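Local coordinates for protein insect group II chitinase (Ostrinia furnacalis, PDB 5Y2A) that probably hydrolyses the beta-1,4 glycosidic bonds of chitin as the second catalytic domain of an insect family 18 chitinase, at residues 7-12 with 20-25; 35-40 with 55-60. All coordinates share one frame; numbering follows the deposited sequence.

Interaction 1 (7-12 with 20-25); sequences CYYTNW and GKYTPG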
ATOM      1  N   CYS A   7     -14.057  -9.521  18.524  1.00 12.63           N
ATOM      2  CA  CYS A   7     -12.651  -9.640  18.143  1.00 12.77           C
ATOM      3  C   CYS A   7     -12.537  -9.795  16.635  1.00 13.52           C
ATOM      4  O   CYS A   7     -13.103 -10.734  16.067  1.00 12.96           O
ATOM      5  CB  CYS A   7     -11.997 -10.852  18.806  1.00 17.58           C
ATOM      6  SG  CYS A   7     -11.959 -10.878  20.607  1.00 17.89           S
ATOM      7  N   TYR A   8     -11.765  -8.921  15.994  1.00 11.02           N
ATOM      8  CA  TYR A   8     -11.452  -9.101  14.583  1.00 12.87           C
ATOM      9  C   TYR A   8     -10.213  -9.983  14.441  1.00 14.35           C
ATOM     10  O   TYR A   8      -9.148  -9.674  14.992  1.00 12.80           O
ATOM     11  CB  TYR A   8     -11.263  -7.754  13.885  1.00 13.45           C
ATOM     12  CG  TYR A   8     -12.586  -7.146  13.490  1.00 14.64           C
ATOM     13  CD1 TYR A   8     -13.294  -6.360  14.382  1.00 14.83           C
ATOM     14  CD2 TYR A   8     -13.152  -7.391  12.239  1.00 14.61           C
ATOM     15  CE1 TYR A   8     -14.517  -5.812  14.041  1.00 16.67           C
ATOM     16  CE2 TYR A   8     -14.381  -6.842  11.891  1.00 15.41           C
ATOM     17  CZ  TYR A   8     -15.054  -6.055  12.801  1.00 14.91           C
ATOM     18  OH  TYR A   8     -16.279  -5.508  12.489  1.00 15.58           O
ATOM     19  N   TYR A   9     -10.377 -11.089  13.723  1.00 11.98           N
ATOM     20  CA  TYR A   9      -9.297 -11.960  13.288  1.00 13.11           C
ATOM     21  C   TYR A   9      -9.035 -11.627  11.823  1.00 14.67           C
ATOM     22  O   TYR A   9      -9.985 -11.495  11.052  1.00 15.26           O
ATOM     23  CB  TYR A   9      -9.702 -13.432  13.431  1.00 14.09           C
ATOM     24  CG  TYR A   9      -8.781 -14.385  12.695  1.00 14.19           C
ATOM     25  CD1 TYR A   9      -7.608 -14.820  13.286  1.00 18.46           C
ATOM     26  CD2 TYR A   9      -9.055 -14.800  11.395  1.00 15.98           C
ATOM     27  CE1 TYR A   9      -6.749 -15.674  12.628  1.00 17.41           C
ATOM     28  CE2 TYR A   9      -8.191 -15.649  10.720  1.00 15.43           C
ATOM     29  CZ  TYR A   9      -7.038 -16.078  11.346  1.00 17.89           C
ATOM     30  OH  TYR A   9      -6.163 -16.920  10.704  1.00 21.77           O
ATOM     31  N   THR A  10      -7.774 -11.403  11.451  1.00 11.42           N
ATOM     32  CA  THR A  10      -7.435 -11.031  10.075  1.00 12.21           C
ATOM     33  C   THR A  10      -6.673 -12.161   9.394  1.00 13.00           C
ATOM     34  O   THR A  10      -5.641 -12.610   9.905  1.00 14.37           O
ATOM     35  CB  THR A  10      -6.642  -9.723  10.024  1.00 14.63           C
ATOM     36  OG1 THR A  10      -5.349  -9.914  10.608  1.00 13.38           O
ATOM     37  CG2 THR A  10      -7.383  -8.622  10.774  1.00 14.39           C
ATOM     38  N   ASN A  11      -7.210 -12.651   8.264  1.00 13.77           N
ATOM     39  CA  ASN A  11      -6.590 -13.786   7.584  1.00 16.75           C
ATOM     40  C   ASN A  11      -5.205 -13.443   7.023  1.00 18.23           C
ATOM     41  O   ASN A  11      -4.356 -14.332   6.908  1.00 22.22           O
ATOM     42  CB  ASN A  11      -7.551 -14.375   6.533  1.00 14.51           C
ATOM     43  CG  ASN A  11      -7.830 -13.458   5.358  1.00 17.91           C
ATOM     44  OD1 ASN A  11      -7.558 -12.264   5.384  1.00 17.28           O
ATOM     45  ND2 ASN A  11      -8.464 -14.021   4.332  1.00 19.87           N
ATOM     46  N   TRP A  12      -4.959 -12.189   6.645  1.00 15.47           N
ATOM     47  CA  TRP A  12      -3.649 -11.808   6.110  1.00 16.18           C
ATOM     48  C   TRP A  12      -2.540 -11.730   7.166  1.00 16.89           C
ATOM     49  O   TRP A  12      -1.371 -11.562   6.797  1.00 14.67           O
ATOM     50  CB  TRP A  12      -3.760 -10.480   5.360  1.00 15.19           C
ATOM     51  CG  TRP A  12      -4.083  -9.283   6.203  1.00 15.37           C
ATOM     52  CD1 TRP A  12      -3.196  -8.449   6.827  1.00 20.05           C
ATOM     53  CD2 TRP A  12      -5.391  -8.782   6.513  1.00 15.57           C
ATOM     54  NE1 TRP A  12      -3.871  -7.454   7.498  1.00 20.56           N
ATOM     55  CE2 TRP A  12      -5.220  -7.637   7.326  1.00 16.73           C
ATOM     56  CE3 TRP A  12      -6.690  -9.191   6.185  1.00 16.69           C
ATOM     57  CZ2 TRP A  12      -6.299  -6.889   7.807  1.00 16.69           C
ATOM     58  CZ3 TRP A  12      -7.763  -8.454   6.673  1.00 16.54           C
ATOM     59  CH2 TRP A  12      -7.561  -7.313   7.471  1.00 16.95           C
ATOM     60  N   GLY A  20       5.534 -12.145  14.172  1.00 17.30           N
ATOM     61  CA  GLY A  20       4.231 -11.524  14.001  1.00 17.34           C
ATOM     62  C   GLY A  20       3.137 -12.424  13.467  1.00 18.11           C
ATOM     63  O   GLY A  20       1.966 -12.042  13.443  1.00 15.63           O
ATOM     64  N   LYS A  21       3.514 -13.619  13.020  1.00 15.41           N
ATOM     65  CA  LYS A  21       2.567 -14.532  12.395  1.00 16.19           C
ATOM     66  C   LYS A  21       1.433 -14.890  13.346  1.00 15.95           C
ATOM     67  O   LYS A  21       1.663 -15.252  14.502  1.00 16.86           O
ATOM     68  CB  LYS A  21       3.308 -15.792  11.949  1.00 19.82           C
ATOM     69  CG  LYS A  21       2.451 -16.829  11.256  1.00 26.33           C
ATOM     70  CD  LYS A  21       3.264 -18.088  10.999  1.00 25.89           C
ATOM     71  CE  LYS A  21       2.622 -18.959   9.925  1.00 32.78           C
ATOM     72  NZ  LYS A  21       2.880 -18.473   8.550  1.00 41.57           N
ATOM     73  N   TYR A  22       0.201 -14.776  12.858  1.00 15.82           N
ATOM     74  CA  TYR A  22      -0.985 -15.057  13.657  1.00 15.25           C
ATOM     75  C   TYR A  22      -1.867 -16.027  12.888  1.00 16.51           C
ATOM     76  O   TYR A  22      -2.238 -15.758  11.739  1.00 16.79           O
ATOM     77  CB  TYR A  22      -1.746 -13.768  13.977  1.00 12.35           C
ATOM     78  CG  TYR A  22      -2.774 -13.898  15.087  1.00 15.25           C
ATOM     79  CD1 TYR A  22      -4.021 -14.465  14.851  1.00 17.41           C
ATOM     80  CD2 TYR A  22      -2.496 -13.433  16.370  1.00 14.14           C
ATOM     81  CE1 TYR A  22      -4.966 -14.577  15.866  1.00 16.51           C
ATOM     82  CE2 TYR A  22      -3.433 -13.534  17.390  1.00 15.27           C
ATOM     83  CZ  TYR A  22      -4.664 -14.107  17.131  1.00 16.09           C
ATOM     84  OH  TYR A  22      -5.589 -14.204  18.143  1.00 16.10           O
ATOM     85  N   THR A  23      -2.198 -17.152  13.521  1.00 18.71           N
ATOM     86  CA  THR A  23      -2.978 -18.213  12.900  1.00 18.36           C
ATOM     87  C   THR A  23      -4.238 -18.465  13.729  1.00 17.37           C
ATOM     88  O   THR A  23      -4.364 -17.936  14.845  1.00 15.77           O
ATOM     89  CB  THR A  23      -2.144 -19.496  12.780  1.00 20.51           C
ATOM     90  OG1 THR A  23      -2.060 -20.132  14.061  1.00 20.35           O
ATOM     91  CG2 THR A  23      -0.735 -19.185  12.289  1.00 23.37           C
ATOM     92  N   PRO A  24      -5.197 -19.248  13.225  1.00 18.66           N
ATOM     93  CA  PRO A  24      -6.359 -19.600  14.063  1.00 18.90           C
ATOM     94  C   PRO A  24      -5.982 -20.210  15.402  1.00 16.98           C
ATOM     95  O   PRO A  24      -6.702 -20.011  16.388  1.00 17.38           O
ATOM     96  CB  PRO A  24      -7.128 -20.592  13.182  1.00 20.17           C
ATOM     97  CG  PRO A  24      -6.785 -20.179  11.791  1.00 17.11           C
ATOM     98  CD  PRO A  24      -5.352 -19.743  11.841  1.00 16.75           C
ATOM     99  N   GLY A  25      -4.865 -20.936  15.468  1.00 19.35           N
ATOM    100  CA  GLY A  25      -4.392 -21.507  16.714  1.00 21.52           C
ATOM    101  C   GLY A  25      -3.910 -20.494  17.731  1.00 19.88           C
ATOM    102  O   GLY A  25      -3.747 -20.854  18.900  1.00 18.47           O
TER
HETATM  103  O   HOH W   1      -4.075 -15.525   9.865  1.00 20.75           O

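Interaction 2 (35-40 with 55-60); sequences IIYAFA and WLDVEN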
ATOM      1  N   ILE A  35     -16.230 -13.464  17.333  1.00 14.61           N
ATOM      2  CA  ILE A  35     -15.063 -13.347  16.463  1.00 14.27           C
ATOM      3  C   ILE A  35     -15.560 -13.022  15.062  1.00 14.00           C
ATOM      4  O   ILE A  35     -16.506 -13.652  14.576  1.00 14.84           O
ATOM      5  CB  ILE A  35     -14.223 -14.638  16.457  1.00 13.59           C
ATOM      6  CG1 ILE A  35     -13.687 -14.926  17.855  1.00 14.67           C
ATOM      7  CG2 ILE A  35     -13.070 -14.544  15.446  1.00 13.86           C
ATOM      8  CD1 ILE A  35     -12.992 -16.264  17.967  1.00 17.78           C
ATOM      9  N   ILE A  36     -14.932 -12.041  14.418  1.00 10.77           N
ATOM     10  CA  ILE A  36     -15.234 -11.682  13.038  1.00 14.05           C
ATOM     11  C   ILE A  36     -14.042 -12.098  12.187  1.00 14.61           C
ATOM     12  O   ILE A  36     -12.907 -11.677  12.450  1.00 12.20           O
ATOM     13  CB  ILE A  36     -15.496 -10.176  12.875  1.00 14.61           C
ATOM     14  CG1 ILE A  36     -16.574  -9.678  13.847  1.00 15.53           C
ATOM     15  CG2 ILE A  36     -15.909  -9.879  11.435  1.00 14.42           C
ATOM     16  CD1 ILE A  36     -17.868 -10.434  13.801  1.00 17.57           C
ATOM     17  N   TYR A  37     -14.301 -12.912  11.161  1.00 13.35           N
ATOM     18  CA  TYR A  37     -13.266 -13.365  10.232  1.00 14.28           C
ATOM     19  C   TYR A  37     -13.128 -12.321   9.129  1.00 12.97           C
ATOM     20  O   TYR A  37     -13.962 -12.243   8.225  1.00 14.39           O
ATOM     21  CB  TYR A  37     -13.621 -14.739   9.669  1.00 14.89           C
ATOM     22  CG  TYR A  37     -12.484 -15.439   8.950  1.00 14.81           C
ATOM     23  CD1 TYR A  37     -12.013 -14.973   7.727  1.00 16.57           C
ATOM     24  CD2 TYR A  37     -11.893 -16.580   9.488  1.00 15.97           C
ATOM     25  CE1 TYR A  37     -10.965 -15.610   7.066  1.00 13.89           C
ATOM     26  CE2 TYR A  37     -10.853 -17.225   8.833  1.00 16.35           C
ATOM     27  CZ  TYR A  37     -10.397 -16.734   7.621  1.00 17.22           C
ATOM     28  OH  TYR A  37      -9.361 -17.357   6.961  1.00 16.40           O
ATOM     29  N   ALA A  38     -12.055 -11.530   9.185  1.00 14.61           N
ATOM     30  CA  ALA A  38     -11.787 -10.479   8.208  1.00 14.12           C
ATOM     31  C   ALA A  38     -10.708 -10.943   7.236  1.00 14.07           C
ATOM     32  O   ALA A  38      -9.664 -11.440   7.672  1.00 14.57           O
ATOM     33  CB  ALA A  38     -11.334  -9.192   8.907  1.00 14.03           C
ATOM     34  N   PHE A  39     -10.959 -10.822   5.926  1.00 13.70           N
ATOM     35  CA  PHE A  39     -12.218 -10.386   5.315  1.00 13.92           C
ATOM     36  C   PHE A  39     -12.567 -11.299   4.143  1.00 18.12           C
ATOM     37  O   PHE A  39     -11.670 -11.770   3.426  1.00 14.83           O
ATOM     38  CB  PHE A  39     -12.131  -8.961   4.740  1.00 14.69           C
ATOM     39  CG  PHE A  39     -12.152  -7.859   5.756  1.00 16.70           C
ATOM     40  CD1 PHE A  39     -13.292  -7.596   6.498  1.00 17.00           C
ATOM     41  CD2 PHE A  39     -11.043  -7.042   5.924  1.00 21.40           C
ATOM     42  CE1 PHE A  39     -13.315  -6.560   7.419  1.00 16.71           C
ATOM     43  CE2 PHE A  39     -11.057  -6.003   6.839  1.00 17.23           C
ATOM     44  CZ  PHE A  39     -12.196  -5.764   7.588  1.00 17.23           C
ATOM     45  N   ALA A  40     -13.859 -11.494   3.905  1.00 13.34           N
ATOM     46  CA  ALA A  40     -14.321 -11.902   2.585  1.00 17.67           C
ATOM     47  C   ALA A  40     -14.567 -10.649   1.746  1.00 16.34           C
ATOM     48  O   ALA A  40     -14.592  -9.527   2.259  1.00 16.08           O
ATOM     49  CB  ALA A  40     -15.586 -12.760   2.680  1.00 15.21           C
ATOM     50  N   TRP A  55      -6.611 -20.010  -0.926  1.00 18.72           N
ATOM     51  CA  TRP A  55      -5.560 -20.903  -0.458  1.00 21.78           C
ATOM     52  C   TRP A  55      -5.547 -20.996   1.067  1.00 23.54           C
ATOM     53  O   TRP A  55      -5.431 -22.092   1.623  1.00 23.15           O
ATOM     54  CB  TRP A  55      -4.202 -20.437  -0.991  1.00 21.66           C
ATOM     55  CG  TRP A  55      -3.126 -21.397  -0.654  1.00 24.18           C
ATOM     56  CD1 TRP A  55      -2.853 -22.575  -1.288  1.00 27.90           C
ATOM     57  CD2 TRP A  55      -2.205 -21.302   0.431  1.00 23.62           C
ATOM     58  NE1 TRP A  55      -1.801 -23.207  -0.677  1.00 27.47           N
ATOM     59  CE2 TRP A  55      -1.387 -22.447   0.385  1.00 26.23           C
ATOM     60  CE3 TRP A  55      -1.985 -20.353   1.433  1.00 23.70           C
ATOM     61  CZ2 TRP A  55      -0.368 -22.669   1.300  1.00 25.34           C
ATOM     62  CZ3 TRP A  55      -0.976 -20.580   2.344  1.00 27.14           C
ATOM     63  CH2 TRP A  55      -0.177 -21.728   2.270  1.00 28.21           C
ATOM     64  N   LEU A  56      -5.658 -19.858   1.762  1.00 19.76           N
ATOM     65  CA  LEU A  56      -5.725 -19.895   3.223  1.00 21.30           C
ATOM     66  C   LEU A  56      -7.117 -20.261   3.724  1.00 19.11           C
ATOM     67  O   LEU A  56      -7.267 -21.161   4.561  1.00 18.04           O
ATOM     68  CB  LEU A  56      -5.327 -18.547   3.826  1.00 21.66           C
ATOM     69  CG  LEU A  56      -3.896 -18.266   4.274  1.00 26.50           C
ATOM     70  CD1 LEU A  56      -3.917 -17.051   5.185  1.00 24.53           C
ATOM     71  CD2 LEU A  56      -3.263 -19.465   4.961  1.00 22.96           C
ATOM     72  N   ASP A  57      -8.138 -19.540   3.253  1.00 18.17           N
ATOM     73  CA  ASP A  57      -9.468 -19.642   3.850  1.00 17.21           C
ATOM     74  C   ASP A  57     -10.068 -21.026   3.639  1.00 21.96           C
ATOM     75  O   ASP A  57     -10.752 -21.557   4.523  1.00 18.13           O
ATOM     76  CB  ASP A  57     -10.403 -18.588   3.253  1.00 16.38           C
ATOM     77  CG  ASP A  57      -9.925 -17.174   3.477  1.00 16.73           C
ATOM     78  OD1 ASP A  57      -9.127 -16.941   4.413  1.00 18.82           O
ATOM     79  OD2 ASP A  57     -10.385 -16.289   2.726  1.00 18.89           O
ATOM     80  N   VAL A  58      -9.843 -21.609   2.466  1.00 20.05           N
ATOM     81  CA  VAL A  58     -10.538 -22.817   2.031  1.00 20.55           C
ATOM     82  C   VAL A  58      -9.581 -23.998   1.938  1.00 23.46           C
ATOM     83  O   VAL A  58      -9.744 -24.996   2.644  1.00 21.88           O
ATOM     84  CB  VAL A  58     -11.271 -22.579   0.693  1.00 22.63           C
ATOM     85  CG1 VAL A  58     -11.899 -23.872   0.191  1.00 23.33           C
ATOM     86  CG2 VAL A  58     -12.325 -21.499   0.861  1.00 25.20           C
ATOM     87  N   GLU A  59      -8.553 -23.890   1.091  1.00 24.14           N
ATOM     88  CA  GLU A  59      -7.608 -24.989   0.908  1.00 24.54           C
ATOM     89  C   GLU A  59      -6.968 -25.396   2.228  1.00 25.03           C
ATOM     90  O   GLU A  59      -6.894 -26.585   2.558  1.00 23.59           O
ATOM     91  CB  GLU A  59      -6.531 -24.587  -0.103  1.00 26.45           C
ATOM     92  CG  GLU A  59      -7.003 -24.520  -1.540  1.00 32.04           C
ATOM     93  CD  GLU A  59      -7.860 -25.705  -1.926  1.00 37.74           C
ATOM     94  OE1 GLU A  59      -7.372 -26.852  -1.817  1.00 38.27           O
ATOM     95  OE2 GLU A  59      -9.020 -25.489  -2.339  1.00 46.88           O
ATOM     96  N   ASN A  60      -6.519 -24.420   3.014  1.00 19.30           N
ATOM     97  CA  ASN A  60      -5.913 -24.703   4.305  1.00 17.45           C
ATOM     98  C   ASN A  60      -6.908 -24.580   5.451  1.00 18.94           C
ATOM     99  O   ASN A  60      -6.504 -24.606   6.620  1.00 21.71           O
ATOM    100  CB  ASN A  60      -4.696 -23.803   4.520  1.00 21.24           C
ATOM    101  CG  ASN A  60      -3.492 -24.276   3.728  1.00 25.42           C
ATOM    102  OD1 ASN A  60      -2.686 -25.061   4.219  1.00 27.95           O
ATOM    103  ND2 ASN A  60      -3.391 -23.835   2.481  1.00 24.99           N
TER
HETATM  104  O   HOH W   2     -11.949 -14.315   2.634  1.00 15.90           O

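Interaction 1 (7-12 with 20-25)
Tyr9 meets Tyr22 and Pro24 with one side and the tip of its phenol. The two tyrosine rings come together rim to rim, Tyr9 CD1 lying 3.7 Å from Tyr22 CE1. Each ring meets the other at its edge, near its plane, with the planes 52° apart, so this is not a face stack. The tightest approach is at the tip, where Tyr9 OH comes to 3.1 Å from Pro24 CD. With CG anti to the backbone nitrogen (chi1 166°), the Tyr9 ring extends from strand 4-10 to the loop that follows it, and Phe62 and Ile27 pack around it too. Strand 4-10 is the first barrel strand of the family 18 TIM barrel, and residues 20-25 belong to the connection leading to strand 34-42; the neighbouring Tyr8 reaches Asp121 instead. Beside this packing the contact is looser and is bridged by one water. It sits 2.6 Å from Tyr9 OH and 2.6 Å from Tyr22 O, with Asn11 O farther off at 3.2 Å, and so links the phenol to the backbone of both segments. A leucine in place of Tyr9 would probably leave this water without its phenol partner and open a gap beside the rim of Tyr22 and the Pro24 ring. On the far side of the loop, the CB of Thr23 points away from the strand and Gly25 is exposed to solvent.

Interaction 2 (35-40 with 55-60)
Tyr37 and Asp57 join strand 34-42 to helix 54-59 through a single direct hydrogen bond, Tyr37 OH donating to Asp57 OD1 over 2.6 Å. The oxygen lies at the edge of the phenol ring, near its plane, but the carboxylate is turned almost square to that ring, the two planes being 83° apart. The hydroxyl meets OD1 from above the carboxylate plane, 41° out of it. Anti placement of CG relative to the backbone nitrogen (chi1 -167°) carries the Tyr37 ring across to the helix. The other oxygen, Asp57 OD2, takes a bond from a water at 2.5 Å, and this water also donates to Phe39 O at 2.7 Å; the strand backbone is thus tied in just after the cis peptide that precedes Phe39. Farther out, Asn11 ND2 is a second donor to OD1, and Ser51 OG binds OD2. Tyr63 meets the Tyr37 ring edge-to-face, while Phe62 and Val66 of helix 62-67 pack against Tyr37. The helix turn bearing Asp57 is closed with a wider pi-type turn: Asn60 ND2 at 2.8 Å and the backbone Asn60 N at 2.9 Å reach Trp55 O from opposite faces of its carbonyl plane, and ND2 also lies over the centre of the Trp55 ring. With donors at both oxygens of a buried carboxylate, the arrangement is consistent with an ionised Asp57, its negative charge probably stabilised by the phenol, the Asn11 amide, the Ser51 hydroxyl and water.

In the fold
Both contacts lie on the same side of the chain's centre, their own centres 9 Å apart, and they follow in series: both segments of interaction 1 precede those of interaction 2 in the chain. Strands 4-10 and 34-42 are parallel neighbours in the family 18 TIM barrel, and probable hydrogen bonds such as Tyr9 O to Ala38 N, 2.8 Å, run between them. On the outer, helix-facing side of the two strands, the Tyr9 and Tyr37 rings meet with planes at about 55°, and Phe62 of helix 62-67 touches residues of both contacts. Asn11 O also packs against Leu56 CD1. The first two barrel strands, the loop between them and the short helix 54-59 are thereby packed together as one continuous region.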